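Local coordinates for protein gamma-glutamyl-gamma-aminobutyraldehyde dehydrogenase (Burkholderia cenocepacia, PDB 4LIH) that probably oxidises aldehydes such as gamma-glutamyl-gamma-aminobutyraldehyde to the corresponding acids with NAD(P)+, at residues Gly81-Leu86 / Lys92-Arg97; Glu137-Ala142 / Phe186-Ala191; Arg359-Ile364 / Gly377-Ala382. All blocks are in the same frame, centred on the assembly; numbering follows the deposited sequence.

Contact 1 (Gly81-Leu86 / Lys92-Arg97); sequences GVWAGL and KAVLLR
The indole of Trp83 meets helix 88-104 with its edge. Val94 CB and Leu95 CG both lie at that edge, in the plane of the ring. The methyls Val94 CG1 and Leu95 CD2 stand oblique to it. Other parts of the chain also pack on this side chain, among them Ile220, Pro221 and Val224.

The six-membered ring does the touching. Its CZ3 corner lies 3.8 Å from Val94 CG1, and Trp83 CH2 is also 3.8 Å from that methyl. On the neighbouring corner, Trp83 CZ2 comes within 4.0 Å of Leu95 CD2. The indole and the valine side chain point at each other. The backbones stay well apart, with 10.0 Å between Trp83 CA and Val94 CA, and the long indole spans that gap. Its CG is anti to the backbone N (chi1 179°), which carries the ring away from the loop and up to the helix.

The loop that presents Trp83 is tightly turned. Gly81 ends the preceding helix in a Schellman motif. A type I beta turn then runs from Trp83 to Leu86, with Leu86 N bonded to Trp83 O at 3.2 Å. The contact thus folds the loop between helices 64-80 and 88-104 back onto helix 88-104. Leu95 also packs on Val136 and Ala140 of helix 121-142.

No hydrogen bond or charge pair links the two segments. The polar atom of the indole, NE1, is engaged by Leu190 O of helix 178-191. That bond probably helps fix how the ring is turned, while dispersion between aromatic carbons and branched side chains supplies the attraction across the contact itself.

Contact 2 (Glu137-Ala142 / Phe186-Ala191); sequences EWFAEA and FGPALA
Phe139 and Pro188 make the central pairing of this helix-helix contact, a CH-pi interaction. Pro188 CB sits 3.8 Å from the centroid of the Phe139 ring and only 7° off the ring normal. The proline therefore covers one face, almost over its centre. The opposite face is met from within the same helix by Trp138, whose CE3 lies 3.8 Å above the plane. The indole comes edge-on, so the phenyl ring lies between a proline and a tryptophan edge, which probably limits its rotation.

Apolar packing widens the contact. Pro188 CD approaches Phe139 CD2 at 3.7 Å, on the face that CB also covers. Nearer the backbone, Ala191 CB lies 3.9 Å from Phe139 CB. Phe139 CG is anti to its carbonyl carbon (chi1 -75°), which turns the ring across the proline.

Backbone atoms share in the packing as well. Phe139 CB rests 3.8 Å from Gly187 O. No hydrogen bond crosses between the segments. The axes of the two short segments run in nearly the same direction, 8.6 Å apart at closest, with a crossing angle of -25°. Helix 178-191 is kinked at Pro188, whose N has no bond to the preceding turn.

The far side of helix 121-142 faces the second subunit. There Glu141 forms salt bridges with Lys92 and Lys145 of that subunit, and Trp138 NE1 bonds to Asp144 O of the same neighbour.

Helix 178-191 links the parallel strands 157-172 and 195-199. This is a beta-alpha-beta crossover, as in the Rossmann-like cofactor domain of aldehyde dehydrogenases. The Pro188 side chain lies about 10 Å from that of Glu274, the predicted active-site residue, so the packing is close to the probable catalytic centre.

Contact 3 (Arg359-Ile364 / Gly377-Ala382); sequences RVLGYI and GARVNA
This is a partly buried contact between a helix and a loop with a short, weakly bonded strand, in which Leu361 and Ile364 of helix 354-370 meet Gly377 and Arg379. It lies away from the predicted active site and touches no other subunit. Its two anchoring side chains are one helical turn apart and lie on the same side of the helix.

Ile364 makes the closer approach. Its CG2 methyl is 3.4 Å from Gly377 O and 3.9 Å from Gly377 CA. The methyl is anti to the backbone N and points at the turn, where Gly377 has a positive phi of 98°. Gly377 brings bare main chain to the helix, so in this contact the isoleucine packs against peptide atoms.

Leu361 reaches Arg379 with both branches. Leu361 CD2 lies 4.0 Å from Arg379 N, and Leu361 CD1 is 4.2 Å from Arg379 CB. The arginine takes part through its backbone N and CB. Beyond CB the extended chain leads away from the helix, and its charged group plays no role here.

No hydrogen bond crosses the contact. Backbone bonds run to the sheet instead: Ala378 pairs with Glu390, and Val380 with Tyr388. Leu361 and Ile364 also reach Val389 of strand 388-395, and Ile364 touches Val411 of strand 411-417. The helix thus covers the sheet, with the short strand at one border of that cover.

Strands 372-375 and 379-380 both run antiparallel to 388-395, at the edge of a sheet whose other pairings are parallel. A helix laid on such a sheet is ordinary alpha/beta architecture, consistent with the catalytic domain of the aldehyde dehydrogenase fold.

Contacts 1 and 2 are buried neighbours with centres 10 Å apart, and contact 3 lies on the opposite side of the chain's centre, at least 40 Å from either centre. The first two touch directly: Leu95 packs on Ala191, and the bond from contact 1 to Leu190 is a further tie. Helices 88-104, 121-142 and 178-191 thus pack together beside the second subunit. Contact 3 shares no element with them and is partly open to solvent. None of the three has a hydrogen bond across its segments. Aromatic rings dominate the interior pair, one used mainly near its edge and one by its face. The peripheral contact instead sets aliphatic branches against main chain.

Contact 1 (Gly81-Leu86 / Lys92-Arg97)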
loop_
_atom_site.group_PDB
_atom_site.type_symbol
_atom_site.label_atom_id
_atom_site.label_comp_id
_atom_site.label_asym_id
_atom_site.label_seq_id
_atom_site.Cartn_x
_atom_site.Cartn_y
_atom_site.Cartn_z
ATOM N N GLY A 81 -20.851 -9.472 -18.931
ATOM C CA GLY A 81 -20.356 -8.219 -18.368
ATOM C C GLY A 81 -21.421 -7.244 -17.905
ATOM O O GLY A 81 -21.142 -6.065 -17.744
ATOM N N VAL A 82 -22.633 -7.748 -17.631
ATOM C CA VAL A 82 -23.746 -6.890 -17.191
ATOM C C VAL A 82 -23.438 -6.213 -15.849
ATOM O O VAL A 82 -23.990 -5.164 -15.512
ATOM C CB VAL A 82 -25.089 -7.660 -17.126
ATOM C CG1 VAL A 82 -25.329 -8.365 -18.449
ATOM C CG2 VAL A 82 -25.140 -8.680 -16.000
ATOM N N TRP A 83 -22.539 -6.826 -15.074
ATOM C CA TRP A 83 -22.167 -6.333 -13.752
ATOM C C TRP A 83 -20.645 -6.078 -13.635
ATOM O O TRP A 83 -20.225 -4.996 -13.224
ATOM C CB TRP A 83 -22.652 -7.365 -12.737
ATOM C CG TRP A 83 -22.351 -7.064 -11.336
ATOM C CD1 TRP A 83 -21.532 -7.765 -10.497
ATOM C CD2 TRP A 83 -22.900 -6.003 -10.570
ATOM N NE1 TRP A 83 -21.540 -7.186 -9.247
ATOM C CE2 TRP A 83 -22.383 -6.107 -9.277
ATOM C CE3 TRP A 83 -23.791 -4.976 -10.858
ATOM C CZ2 TRP A 83 -22.706 -5.205 -8.269
ATOM C CZ3 TRP A 83 -24.108 -4.074 -9.850
ATOM C CH2 TRP A 83 -23.560 -4.198 -8.574
ATOM N N ALA A 84 -19.821 -7.040 -14.051
ATOM C CA ALA A 84 -18.370 -6.841 -14.098
ATOM C C ALA A 84 -17.944 -5.682 -14.984
ATOM O O ALA A 84 -16.932 -5.077 -14.719
ATOM C CB ALA A 84 -17.689 -8.073 -14.621
ATOM N N GLY A 85 -18.710 -5.420 -16.038
ATOM C CA GLY A 85 -18.412 -4.379 -17.026
ATOM C C GLY A 85 -18.880 -2.988 -16.633
ATOM O O GLY A 85 -18.620 -2.009 -17.349
ATOM N N LEU A 86 -19.562 -2.870 -15.491
ATOM C CA LEU A 86 -19.926 -1.582 -14.993
ATOM C C LEU A 86 -18.695 -0.902 -14.395
ATOM O O LEU A 86 -17.824 -1.548 -13.795
ATOM C CB LEU A 86 -21.025 -1.671 -13.942
ATOM C CG LEU A 86 -22.390 -2.194 -14.405
ATOM C CD1 LEU A 86 -23.245 -2.365 -13.170
ATOM C CD2 LEU A 86 -23.057 -1.270 -15.435
ATOM N N LYS A 92 -20.725 0.576 -7.213
ATOM C CA LYS A 92 -20.826 1.099 -5.848
ATOM C C LYS A 92 -22.237 1.662 -5.626
ATOM O O LYS A 92 -22.811 1.454 -4.555
ATOM C CB LYS A 92 -19.804 2.185 -5.583
ATOM C CG LYS A 92 -20.116 3.008 -4.351
ATOM C CD LYS A 92 -19.031 4.072 -4.076
ATOM C CE LYS A 92 -18.881 5.121 -5.170
ATOM N NZ LYS A 92 -18.096 6.276 -4.676
ATOM N N ALA A 93 -22.774 2.356 -6.628
ATOM C CA ALA A 93 -24.082 2.981 -6.452
ATOM C C ALA A 93 -25.183 1.913 -6.280
ATOM O O ALA A 93 -26.015 2.037 -5.392
ATOM C CB ALA A 93 -24.419 3.925 -7.598
ATOM N N VAL A 94 -25.157 0.864 -7.090
ATOM C CA VAL A 94 -26.126 -0.247 -6.939
ATOM C C VAL A 94 -26.022 -0.929 -5.570
ATOM O O VAL A 94 -27.024 -1.124 -4.916
ATOM C CB VAL A 94 -26.012 -1.260 -8.089
ATOM C CG1 VAL A 94 -26.863 -2.494 -7.851
ATOM C CG2 VAL A 94 -26.391 -0.596 -9.404
ATOM N N LEU A 95 -24.811 -1.264 -5.136
ATOM C CA LEU A 95 -24.640 -1.919 -3.855
ATOM C C LEU A 95 -25.084 -1.028 -2.683
ATOM O O LEU A 95 -25.732 -1.503 -1.766
ATOM C CB LEU A 95 -23.202 -2.432 -3.675
ATOM C CG LEU A 95 -22.782 -3.503 -4.674
ATOM C CD1 LEU A 95 -21.261 -3.662 -4.614
ATOM C CD2 LEU A 95 -23.497 -4.827 -4.398
ATOM N N LEU A 96 -24.759 0.258 -2.717
ATOM C CA LEU A 96 -25.315 1.190 -1.741
ATOM C C LEU A 96 -26.856 1.178 -1.705
ATOM O O LEU A 96 -27.459 1.194 -0.610
ATOM C CB LEU A 96 -24.769 2.629 -1.953
ATOM C CG LEU A 96 -23.283 2.823 -1.634
ATOM C CD1 LEU A 96 -22.870 4.313 -1.785
ATOM C CD2 LEU A 96 -23.052 2.367 -0.254
ATOM N N ARG A 97 -27.504 1.157 -2.871
ATOM C CA ARG A 97 -28.947 1.123 -2.889
ATOM C C ARG A 97 -29.503 -0.163 -2.249
ATOM O O ARG A 97 -30.527 -0.151 -1.603
ATOM C CB ARG A 97 -29.471 1.276 -4.318
ATOM C CG ARG A 97 -30.973 1.177 -4.459
ATOM C CD ARG A 97 -31.646 2.306 -3.721
ATOM N NE ARG A 97 -33.103 2.224 -3.759
ATOM C CZ ARG A 97 -33.900 2.629 -2.782
ATOM N NH1 ARG A 97 -33.400 3.122 -1.668
ATOM N NH2 ARG A 97 -35.211 2.495 -2.908
#

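Contact 2 (Glu137-Ala142 / Phe186-Ala191)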
loop_
_atom_site.group_PDB
_atom_site.type_symbol
_atom_site.label_atom_id
_atom_site.label_comp_id
_atom_site.label_asym_id
_atom_site.label_seq_id
_atom_site.Cartn_x
_atom_site.Cartn_y
_atom_site.Cartn_z
ATOM N N GLU A 137 -22.094 -2.008 2.253
ATOM C CA GLU A 137 -21.720 -0.624 2.053
ATOM C C GLU A 137 -20.224 -0.392 2.008
ATOM O O GLU A 137 -19.714 0.440 1.209
ATOM C CB GLU A 137 -22.322 0.269 3.166
ATOM C CG GLU A 137 -23.848 0.413 3.126
ATOM C CD GLU A 137 -24.485 0.792 4.458
ATOM O OE1 GLU A 137 -23.863 0.820 5.542
ATOM O OE2 GLU A 137 -25.683 1.044 4.438
ATOM N N TRP A 138 -19.507 -1.080 2.896
ATOM C CA TRP A 138 -18.053 -0.864 3.041
ATOM C C TRP A 138 -17.356 -1.389 1.791
ATOM O O TRP A 138 -16.536 -0.707 1.193
ATOM C CB TRP A 138 -17.555 -1.571 4.290
ATOM C CG TRP A 138 -16.188 -1.203 4.769
ATOM C CD1 TRP A 138 -15.875 -0.247 5.686
ATOM C CD2 TRP A 138 -14.962 -1.812 4.391
ATOM N NE1 TRP A 138 -14.505 -0.191 5.884
ATOM C CE2 TRP A 138 -13.920 -1.170 5.132
ATOM C CE3 TRP A 138 -14.626 -2.811 3.482
ATOM C CZ2 TRP A 138 -12.566 -1.499 4.979
ATOM C CZ3 TRP A 138 -13.259 -3.180 3.360
ATOM C CH2 TRP A 138 -12.253 -2.502 4.124
ATOM N N PHE A 139 -17.743 -2.572 1.324
ATOM C CA PHE A 139 -17.098 -3.056 0.105
ATOM C C PHE A 139 -17.479 -2.211 -1.115
ATOM O O PHE A 139 -16.648 -1.996 -1.984
ATOM C CB PHE A 139 -17.289 -4.561 -0.104
ATOM C CG PHE A 139 -16.420 -5.396 0.820
ATOM C CD1 PHE A 139 -15.029 -5.504 0.588
ATOM C CD2 PHE A 139 -16.952 -5.932 1.985
ATOM C CE1 PHE A 139 -14.208 -6.259 1.440
ATOM C CE2 PHE A 139 -16.137 -6.648 2.841
ATOM C CZ PHE A 139 -14.786 -6.810 2.574
ATOM N N ALA A 140 -18.711 -1.692 -1.132
ATOM C CA ALA A 140 -19.158 -0.801 -2.178
ATOM C C ALA A 140 -18.276 0.429 -2.169
ATOM O O ALA A 140 -17.763 0.879 -3.211
ATOM C CB ALA A 140 -20.604 -0.384 -1.948
ATOM N N GLU A 141 -18.086 0.975 -0.978
ATOM C CA GLU A 141 -17.316 2.218 -0.823
ATOM C C GLU A 141 -15.821 2.003 -1.092
ATOM O O GLU A 141 -15.098 2.945 -1.337
ATOM C CB GLU A 141 -17.487 2.744 0.601
ATOM C CG GLU A 141 -18.831 3.379 0.901
ATOM C CD GLU A 141 -18.993 3.751 2.379
ATOM O OE1 GLU A 141 -18.212 3.280 3.213
ATOM O OE2 GLU A 141 -19.883 4.550 2.732
ATOM N N ALA A 142 -15.348 0.768 -0.995
ATOM C CA ALA A 142 -13.932 0.470 -1.284
ATOM C C ALA A 142 -13.612 0.306 -2.775
ATOM O O ALA A 142 -12.446 0.454 -3.154
ATOM C CB ALA A 142 -13.528 -0.768 -0.530
ATOM N N PHE A 186 -21.114 -12.360 0.075
ATOM C CA PHE A 186 -21.588 -11.699 -1.151
ATOM C C PHE A 186 -21.206 -10.213 -1.269
ATOM O O PHE A 186 -21.191 -9.668 -2.369
ATOM C CB PHE A 186 -23.098 -11.937 -1.392
ATOM C CG PHE A 186 -24.035 -11.321 -0.377
ATOM C CD1 PHE A 186 -24.129 -9.941 -0.207
ATOM C CD2 PHE A 186 -24.934 -12.120 0.323
ATOM C CE1 PHE A 186 -25.025 -9.410 0.692
ATOM C CE2 PHE A 186 -25.836 -11.584 1.217
ATOM C CZ PHE A 186 -25.900 -10.226 1.396
ATOM N N GLY A 187 -21.006 -9.558 -0.149
ATOM C CA GLY A 187 -20.529 -8.153 -0.125
ATOM C C GLY A 187 -19.247 -7.975 -0.901
ATOM O O GLY A 187 -19.215 -7.301 -1.941
ATOM N N PRO A 188 -18.185 -8.654 -0.467
ATOM C CA PRO A 188 -16.960 -8.526 -1.294
ATOM C C PRO A 188 -17.030 -9.203 -2.678
ATOM O O PRO A 188 -16.480 -8.685 -3.659
ATOM C CB PRO A 188 -15.907 -9.212 -0.437
ATOM C CG PRO A 188 -16.650 -10.071 0.546
ATOM C CD PRO A 188 -17.928 -9.318 0.828
ATOM N N ALA A 189 -17.640 -10.393 -2.764
ATOM C CA ALA A 189 -17.655 -11.079 -4.068
ATOM C C ALA A 189 -18.331 -10.196 -5.134
ATOM O O ALA A 189 -17.842 -10.123 -6.250
ATOM C CB ALA A 189 -18.331 -12.450 -3.992
ATOM N N LEU A 190 -19.455 -9.564 -4.789
ATOM C CA LEU A 190 -20.227 -8.786 -5.774
ATOM C C LEU A 190 -19.527 -7.481 -6.066
ATOM O O LEU A 190 -19.563 -7.001 -7.165
ATOM C CB LEU A 190 -21.643 -8.497 -5.288
ATOM C CG LEU A 190 -22.555 -9.714 -5.322
ATOM C CD1 LEU A 190 -23.790 -9.425 -4.503
ATOM C CD2 LEU A 190 -22.896 -10.144 -6.766
ATOM N N ALA A 191 -18.873 -6.913 -5.062
ATOM C CA ALA A 191 -18.219 -5.626 -5.272
ATOM C C ALA A 191 -17.152 -5.798 -6.335
ATOM O O ALA A 191 -16.945 -4.913 -7.165
ATOM C CB ALA A 191 -17.641 -5.150 -3.964
#

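Contact 3 (Arg359-Ile364 / Gly377-Ala382)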
loop_
_atom_site.group_PDB
_atom_site.type_symbol
_atom_site.label_atom_id
_atom_site.label_comp_id
_atom_site.label_asym_id
_atom_site.label_seq_id
_atom_site.Cartn_x
_atom_site.Cartn_y
_atom_site.Cartn_z
ATOM N N ARG A 359 -26.985 -32.539 21.173
ATOM C CA ARG A 359 -25.520 -32.513 21.090
ATOM C C ARG A 359 -24.928 -31.683 22.217
ATOM O O ARG A 359 -24.010 -32.113 22.918
ATOM C CB ARG A 359 -25.076 -31.942 19.719
ATOM C CG ARG A 359 -23.636 -31.497 19.646
ATOM C CD ARG A 359 -23.150 -31.410 18.203
ATOM N NE ARG A 359 -21.703 -31.148 18.134
ATOM C CZ ARG A 359 -20.748 -32.080 17.964
ATOM N NH1 ARG A 359 -21.036 -33.376 17.863
ATOM N NH2 ARG A 359 -19.472 -31.719 17.915
ATOM N N VAL A 360 -25.470 -30.487 22.415
ATOM C CA VAL A 360 -25.074 -29.657 23.551
ATOM C C VAL A 360 -25.336 -30.352 24.919
ATOM O O VAL A 360 -24.487 -30.337 25.813
ATOM C CB VAL A 360 -25.769 -28.275 23.504
ATOM C CG1 VAL A 360 -25.571 -27.514 24.807
ATOM C CG2 VAL A 360 -25.271 -27.466 22.312
ATOM N N LEU A 361 -26.507 -30.941 25.095
ATOM C CA LEU A 361 -26.785 -31.633 26.346
ATOM C C LEU A 361 -25.807 -32.811 26.536
ATOM O O LEU A 361 -25.448 -33.135 27.652
ATOM C CB LEU A 361 -28.249 -32.055 26.420
ATOM C CG LEU A 361 -29.251 -30.880 26.375
ATOM C CD1 LEU A 361 -30.685 -31.341 26.081
ATOM C CD2 LEU A 361 -29.174 -30.002 27.624
ATOM N N GLY A 362 -25.367 -33.437 25.442
ATOM C CA GLY A 362 -24.413 -34.530 25.526
ATOM C C GLY A 362 -23.054 -34.078 26.039
ATOM O O GLY A 362 -22.400 -34.778 26.821
ATOM N N TYR A 363 -22.626 -32.894 25.615
ATOM C CA TYR A 363 -21.403 -32.328 26.180
ATOM C C TYR A 363 -21.574 -31.943 27.656
ATOM O O TYR A 363 -20.674 -32.172 28.473
ATOM C CB TYR A 363 -20.919 -31.170 25.350
ATOM C CG TYR A 363 -20.218 -31.583 24.092
ATOM C CD1 TYR A 363 -18.940 -32.102 24.131
ATOM C CD2 TYR A 363 -20.816 -31.408 22.845
ATOM C CE1 TYR A 363 -18.281 -32.473 22.982
ATOM C CE2 TYR A 363 -20.161 -31.765 21.686
ATOM C CZ TYR A 363 -18.869 -32.270 21.758
ATOM O OH TYR A 363 -18.168 -32.623 20.634
ATOM N N ILE A 364 -22.739 -31.405 28.012
ATOM C CA ILE A 364 -23.017 -31.044 29.408
ATOM C C ILE A 364 -22.913 -32.308 30.298
ATOM O O ILE A 364 -22.343 -32.283 31.411
ATOM C CB ILE A 364 -24.381 -30.313 29.515
ATOM C CG1 ILE A 364 -24.257 -28.944 28.839
ATOM C CG2 ILE A 364 -24.868 -30.173 30.947
ATOM C CD1 ILE A 364 -25.520 -28.114 28.734
ATOM N N GLY A 377 -26.594 -25.753 33.211
ATOM C CA GLY A 377 -26.509 -27.142 32.852
ATOM C C GLY A 377 -27.814 -27.850 32.513
ATOM O O GLY A 377 -27.775 -29.008 32.234
ATOM N N ALA A 378 -28.962 -27.178 32.559
ATOM C CA ALA A 378 -30.266 -27.834 32.329
ATOM C C ALA A 378 -30.955 -27.363 31.037
ATOM O O ALA A 378 -30.876 -26.188 30.689
ATOM C CB ALA A 378 -31.184 -27.551 33.515
ATOM N N ARG A 379 -31.610 -28.286 30.325
ATOM C CA ARG A 379 -32.634 -27.913 29.382
ATOM C C ARG A 379 -33.753 -27.154 30.105
ATOM O O ARG A 379 -34.082 -27.476 31.248
ATOM C CB ARG A 379 -33.217 -29.139 28.686
ATOM C CG ARG A 379 -34.305 -28.782 27.680
ATOM C CD ARG A 379 -34.797 -29.995 26.926
ATOM N NE ARG A 379 -35.713 -29.629 25.838
ATOM C CZ ARG A 379 -36.141 -30.461 24.889
ATOM N NH1 ARG A 379 -35.748 -31.735 24.892
ATOM N NH2 ARG A 379 -36.980 -30.036 23.941
ATOM N N VAL A 380 -34.338 -26.164 29.432
ATOM C CA VAL A 380 -35.475 -25.415 29.979
ATOM C C VAL A 380 -36.594 -25.219 28.944
ATOM O O VAL A 380 -36.403 -25.433 27.744
ATOM C CB VAL A 380 -35.047 -24.059 30.578
ATOM C CG1 VAL A 380 -34.349 -24.238 31.927
ATOM C CG2 VAL A 380 -34.139 -23.316 29.638
ATOM N N ASN A 381 -37.786 -24.883 29.434
ATOM C CA ASN A 381 -38.908 -24.542 28.570
ATOM C C ASN A 381 -39.242 -25.543 27.476
ATOM O O ASN A 381 -39.668 -25.161 26.377
ATOM C CB ASN A 381 -38.654 -23.166 27.947
ATOM C CG ASN A 381 -38.318 -22.120 28.992
ATOM O OD1 ASN A 381 -39.098 -21.890 29.900
ATOM N ND2 ASN A 381 -37.158 -21.485 28.864
ATOM N N ALA A 382 -39.074 -26.821 27.785
ATOM C CA ALA A 382 -39.368 -27.889 26.831
ATOM C C ALA A 382 -40.819 -27.804 26.356
ATOM O O ALA A 382 -41.120 -28.114 25.196
ATOM C CB ALA A 382 -39.102 -29.245 27.449
#